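Local atomic coordinates of Myo-inositol phosphohydrolase (Mitsuokella multacida, PDB entry 4WU3), a protein that probably removes phosphate groups from myo-inositol hexakisphosphate and related inositol phosphates, using a protein tyrosine phosphatase-like fold. Residues A[49-54]-A[241-246]; A[170-175]-A[179-184]. The protein carries 2 engineered substitutions. One frame throughout, in Å; residues are numbered along the deposited sequence.

Contact 1 of 2, residues A[49-54]-A[241-246]; sequences ALKIDR and HSYAGM. Engineered in segment 241-246: Ser-242 (natural residue Cys). With PO4 (phosphate ion), chain G.
Tyr-243 of the phosphate-binding P-loop, the HCxxGxxR signature of the protein tyrosine phosphatase fold, reaches out to meet Lys-51 and Asp-53 of strand 49-54. The loop 241-246 links strand 237-241 to helix 247-261. Its Ser-242 is engineered and replaces the natural cysteine, at the position of the nucleophile in this phosphatase superfamily. The ring of Tyr-243 heads for the strand because chi1 (176°) sets CG on the opposite side from the amide N, which faces the phosphate.

Lys-51 and Tyr-243 approach from opposite directions, and the ammonium NZ of Lys-51 comes within 3.4 Å of Tyr-243 CE1. Asp-53 places its CB at the ring edge, in the ring plane, while its OD1 lies 3.6 Å from Tyr-243 CE1. The carboxylate is turned 66° from the ring. Lys-51 NZ forms a salt bridge of 2.8 Å with Asp-53 OD1, meeting OD1 nearly head-on. Ser-135 OG bonds the same oxygen and Arg-122 pairs with OD2, so this buried carboxylate is held from several sides. The chain turns here at a classic beta bulge, Asp-53 and Arg-54 both facing Ala-133.

On the far side of Tyr-243 the loop cradles a phosphate ion, probably from the crystallisation liquor. Ala-244 N gives O3 a straight bond of 3.0 Å (167°), whereas that from Tyr-243 N is weak. O2 takes bonds from Ser-242 OG and from the N of Met-246, the N-cap of the helix, and Arg-248 NE also binds the ion. The tyrosine hydroxyl bonds Asp-176 OD1, and one water donates to Tyr-243 OH (3.2 Å) and to Asp-53 O, and accepts from Arg-54 NH1.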
# COMPACT_ATOMS: atom_id res chain seq x y z
N ALA A 49 -18.03 4.70 -15.35
CA ALA A 49 -18.87 5.79 -15.82
C ALA A 49 -18.12 6.76 -16.72
O ALA A 49 -17.02 7.21 -16.39
CB ALA A 49 -19.49 6.53 -14.65
N LEU A 50 -18.71 7.07 -17.87
CA LEU A 50 -18.12 8.06 -18.75
C LEU A 50 -18.48 9.40 -18.16
O LEU A 50 -19.65 9.68 -17.96
CB LEU A 50 -18.67 7.94 -20.17
CG LEU A 50 -18.20 8.98 -21.20
CD1 LEU A 50 -16.69 9.05 -21.29
CD2 LEU A 50 -18.79 8.69 -22.57
N LYS A 51 -17.47 10.21 -17.86
CA LYS A 51 -17.74 11.51 -17.27
C LYS A 51 -16.84 12.60 -17.83
O LYS A 51 -15.85 12.33 -18.51
CB LYS A 51 -17.62 11.45 -15.75
CG LYS A 51 -16.26 11.01 -15.24
CD LYS A 51 -15.27 12.15 -15.13
CE LYS A 51 -14.20 11.79 -14.10
NZ LYS A 51 -13.13 12.81 -14.01
N ILE A 52 -17.22 13.84 -17.53
CA ILE A 52 -16.52 15.02 -17.99
C ILE A 52 -15.32 15.32 -17.09
O ILE A 52 -15.45 15.42 -15.88
CB ILE A 52 -17.49 16.22 -18.03
CG1 ILE A 52 -18.58 15.98 -19.10
CG2 ILE A 52 -16.76 17.52 -18.31
CD1 ILE A 52 -19.73 16.97 -19.06
N ASP A 53 -14.14 15.42 -17.70
CA ASP A 53 -12.92 15.78 -16.98
C ASP A 53 -12.77 17.30 -16.96
O ASP A 53 -12.60 17.91 -15.90
CB ASP A 53 -11.69 15.18 -17.67
CG ASP A 53 -11.61 13.66 -17.57
OD1 ASP A 53 -12.18 13.07 -16.63
OD2 ASP A 53 -10.94 13.05 -18.44
N ARG A 54 -12.82 17.89 -18.16
CA ARG A 54 -12.67 19.34 -18.34
C ARG A 54 -13.66 19.87 -19.37
O ARG A 54 -13.62 19.49 -20.54
CB ARG A 54 -11.26 19.70 -18.80
CG ARG A 54 -10.12 19.17 -17.93
CD ARG A 54 -10.18 19.74 -16.53
NE ARG A 54 -9.88 21.17 -16.55
CZ ARG A 54 -9.91 21.95 -15.48
NH1 ARG A 54 -10.22 21.47 -14.29
NH2 ARG A 54 -9.60 23.23 -15.60
N HIS A 241 1.21 16.06 -17.15
CA HIS A 241 -0.11 16.13 -16.57
C HIS A 241 -0.70 14.75 -16.23
O HIS A 241 -0.34 13.72 -16.82
CB HIS A 241 -1.05 16.89 -17.50
CG HIS A 241 -1.72 16.03 -18.52
ND1 HIS A 241 -2.85 15.31 -18.24
CD2 HIS A 241 -1.41 15.78 -19.81
CE1 HIS A 241 -3.21 14.63 -19.32
NE2 HIS A 241 -2.35 14.91 -20.28
N SER A 242 -1.59 14.75 -15.25
CA SER A 242 -2.31 13.57 -14.84
C SER A 242 -3.80 13.94 -14.87
O SER A 242 -4.23 14.62 -15.81
CB SER A 242 -1.84 13.14 -13.46
OG SER A 242 -1.57 14.27 -12.63
N TYR A 243 -4.58 13.50 -13.88
CA TYR A 243 -5.95 14.01 -13.80
C TYR A 243 -6.00 15.37 -13.08
O TYR A 243 -6.48 16.36 -13.63
CB TYR A 243 -6.94 13.04 -13.15
CG TYR A 243 -8.30 13.70 -13.03
CD1 TYR A 243 -9.05 13.99 -14.16
CD2 TYR A 243 -8.78 14.13 -11.80
CE1 TYR A 243 -10.26 14.64 -14.07
CE2 TYR A 243 -10.00 14.79 -11.70
CZ TYR A 243 -10.73 15.04 -12.84
OH TYR A 243 -11.94 15.70 -12.76
N ALA A 244 -5.47 15.41 -11.86
CA ALA A 244 -5.63 16.59 -11.02
C ALA A 244 -4.39 17.49 -11.03
O ALA A 244 -4.42 18.61 -10.54
CB ALA A 244 -5.96 16.17 -9.60
N GLY A 245 -3.30 17.00 -11.61
CA GLY A 245 -2.05 17.73 -11.61
C GLY A 245 -1.46 17.77 -10.21
O GLY A 245 -0.66 18.67 -9.87
N MET A 246 -1.85 16.79 -9.40
CA MET A 246 -1.39 16.70 -8.02
C MET A 246 -0.33 15.61 -7.84
O MET A 246 0.85 15.89 -7.98
CB MET A 246 -2.59 16.49 -7.09
CG MET A 246 -3.50 17.70 -7.06
SD MET A 246 -4.93 17.57 -5.97
CE MET A 246 -4.11 17.65 -4.38
P PO4 G . -3.24 13.10 -9.88
O1 PO4 G . -3.82 13.34 -8.51
O2 PO4 G . -2.49 14.36 -10.26
O3 PO4 G . -4.32 12.79 -10.89
O4 PO4 G . -2.26 11.94 -9.89
O HOH W 1 -10.95 18.68 -13.47

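Contact 2 of 2, residues A[170-175]-A[179-184]; sequences SIYRFD and NVILSP
Arg-173 and Leu-182 form an antiparallel hydrogen-bonded pair of this beta hairpin, with Leu-182 N donating to Arg-173 O at 2.8 Å. Arg-173 also grips the opposite strand with its side chain. Bent at chi3 (-75°), it brings NE to Ser-183 O at 2.7 Å, nearly along the C=O axis and in the guanidinium plane, while NH2 adds a weak second bond to that oxygen. With an alanine in its place, the Ser-183 carbonyl would probably lose both side-chain donors.

Tyr-172 and Phe-174 meet the partner strand from the other side of the hairpin. CD1 of Tyr-172 packs 3.4 Å from Ile-181 CG2, and Leu-182 O lies at the ring edge. Phe-174 sets CZ 3.4 Å from Asn-179 CA, with the Asn-179 amide turned 24° from the ring and its ND2 near the ring edge.

Toward the turn, Asp-175 N donates to Val-180 O, and Asn-179 and Val-180 both face Asp-175 in a G1 bulge. Asp-175 OD2 accepts from Lys-178 N, bracing the turn. The side chain of Asn-179 lies about 5 Å from a bound inositol-(1,3,4,5)-tetrakisphosphate. Farther out, Phe-137 meets Phe-174 edge-to-face.

Backbone bonds thus set the register, Arg-173 ties down one extra carbonyl, and Phe-174 offers its edge to Asn-179 while serving Lys-51 as a cation-pi partner.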
# COMPACT_ATOMS: atom_id res chain seq x y z
N SER A 170 -25.49 11.66 -23.16
CA SER A 170 -25.61 12.03 -21.76
C SER A 170 -24.32 11.64 -21.07
O SER A 170 -23.95 10.47 -21.07
CB SER A 170 -26.81 11.32 -21.13
OG SER A 170 -27.05 11.78 -19.81
N ILE A 171 -23.60 12.61 -20.52
CA ILE A 171 -22.30 12.33 -19.88
C ILE A 171 -22.29 12.85 -18.45
O ILE A 171 -22.66 14.01 -18.19
CB ILE A 171 -21.14 13.03 -20.59
CG1 ILE A 171 -21.17 12.74 -22.09
CG2 ILE A 171 -19.82 12.60 -19.99
CD1 ILE A 171 -20.53 11.43 -22.49
N TYR A 172 -21.87 12.00 -17.53
CA TYR A 172 -21.89 12.36 -16.12
C TYR A 172 -20.96 13.56 -15.87
O TYR A 172 -19.95 13.73 -16.56
CB TYR A 172 -21.48 11.18 -15.22
CG TYR A 172 -22.50 10.06 -15.12
CD1 TYR A 172 -23.63 10.18 -14.33
CD2 TYR A 172 -22.30 8.86 -15.81
CE1 TYR A 172 -24.55 9.15 -14.24
CE2 TYR A 172 -23.22 7.83 -15.73
CZ TYR A 172 -24.34 7.98 -14.94
OH TYR A 172 -25.25 6.95 -14.86
N ARG A 173 -21.33 14.38 -14.91
CA ARG A 173 -20.46 15.42 -14.41
C ARG A 173 -19.67 14.87 -13.24
O ARG A 173 -19.83 13.70 -12.87
CB ARG A 173 -21.26 16.66 -14.01
CG ARG A 173 -21.64 17.51 -15.21
CD ARG A 173 -22.58 18.65 -14.84
NE ARG A 173 -23.93 18.17 -14.58
CZ ARG A 173 -24.99 18.96 -14.40
NH1 ARG A 173 -24.86 20.28 -14.44
NH2 ARG A 173 -26.19 18.42 -14.18
N PHE A 174 -18.79 15.69 -12.67
CA PHE A 174 -17.82 15.18 -11.72
C PHE A 174 -17.41 16.25 -10.74
O PHE A 174 -17.20 17.39 -11.12
CB PHE A 174 -16.58 14.68 -12.46
CG PHE A 174 -15.67 13.83 -11.62
CD1 PHE A 174 -16.03 12.53 -11.30
CD2 PHE A 174 -14.46 14.33 -11.16
CE1 PHE A 174 -15.19 11.73 -10.54
CE2 PHE A 174 -13.62 13.53 -10.40
CZ PHE A 174 -13.98 12.23 -10.09
N ASP A 175 -17.31 15.86 -9.47
CA ASP A 175 -16.84 16.75 -8.42
C ASP A 175 -15.39 16.44 -8.09
O ASP A 175 -15.08 15.35 -7.60
CB ASP A 175 -17.67 16.57 -7.14
CG ASP A 175 -17.23 17.52 -6.04
OD1 ASP A 175 -17.22 18.74 -6.27
OD2 ASP A 175 -16.87 17.04 -4.95
N ASN A 179 -14.10 13.64 -5.64
CA ASN A 179 -13.91 12.62 -6.68
C ASN A 179 -15.10 11.67 -6.75
O ASN A 179 -14.95 10.45 -6.61
CB ASN A 179 -12.60 11.85 -6.48
CG ASN A 179 -11.37 12.68 -6.81
OD1 ASN A 179 -10.31 12.49 -6.20
ND2 ASN A 179 -11.49 13.60 -7.75
N VAL A 180 -16.28 12.24 -6.97
CA VAL A 180 -17.50 11.46 -7.17
C VAL A 180 -18.33 11.93 -8.39
O VAL A 180 -18.31 13.10 -8.79
CB VAL A 180 -18.40 11.45 -5.91
CG1 VAL A 180 -17.65 10.87 -4.71
CG2 VAL A 180 -18.93 12.84 -5.62
N ILE A 181 -19.05 10.97 -8.95
CA ILE A 181 -19.89 11.17 -10.13
C ILE A 181 -21.11 12.03 -9.82
O ILE A 181 -21.83 11.78 -8.84
CB ILE A 181 -20.36 9.80 -10.65
CG1 ILE A 181 -19.20 9.04 -11.29
CG2 ILE A 181 -21.50 9.96 -11.64
CD1 ILE A 181 -18.68 9.68 -12.56
N LEU A 182 -21.34 13.05 -10.65
CA LEU A 182 -22.50 13.93 -10.50
C LEU A 182 -23.47 13.75 -11.67
O LEU A 182 -23.11 13.23 -12.72
CB LEU A 182 -22.05 15.39 -10.42
CG LEU A 182 -21.01 15.76 -9.35
CD1 LEU A 182 -20.66 17.22 -9.48
CD2 LEU A 182 -21.53 15.48 -7.95
N SER A 183 -24.71 14.22 -11.48
CA SER A 183 -25.76 14.04 -12.49
C SER A 183 -25.35 14.58 -13.86
O SER A 183 -24.67 15.60 -13.97
CB SER A 183 -27.08 14.66 -12.04
OG SER A 183 -26.98 16.06 -11.89
N PRO A 184 -25.76 13.88 -14.92
CA PRO A 184 -25.22 14.09 -16.26
C PRO A 184 -25.78 15.30 -16.99
O PRO A 184 -26.83 15.81 -16.65
CB PRO A 184 -25.61 12.80 -16.99
CG PRO A 184 -26.85 12.34 -16.31
CD PRO A 184 -26.70 12.74 -14.87

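Contact 1 is buried and contact 2 lies at the surface, yet both meet at strand 49-54: Tyr-172 makes probable backbone hydrogen bonds with Leu-50 and Ile-52, which ties the hairpin 170-175/179-184 to that strand at one residue. Side chains join them too, Leu-50 packing on Ile-171 and Tyr-243 OH on Phe-174 CD2. Their chemistry differs with place. Contact 1 covers little area and works through charged and polar side chains, a water and a phosphate-binding loop; contact 2 covers far more and relies on main-chain pairing with aromatic and aliphatic packing, plus one arginine reaching a main-chain carbonyl. The centres of the two contacts are about 12 Å apart.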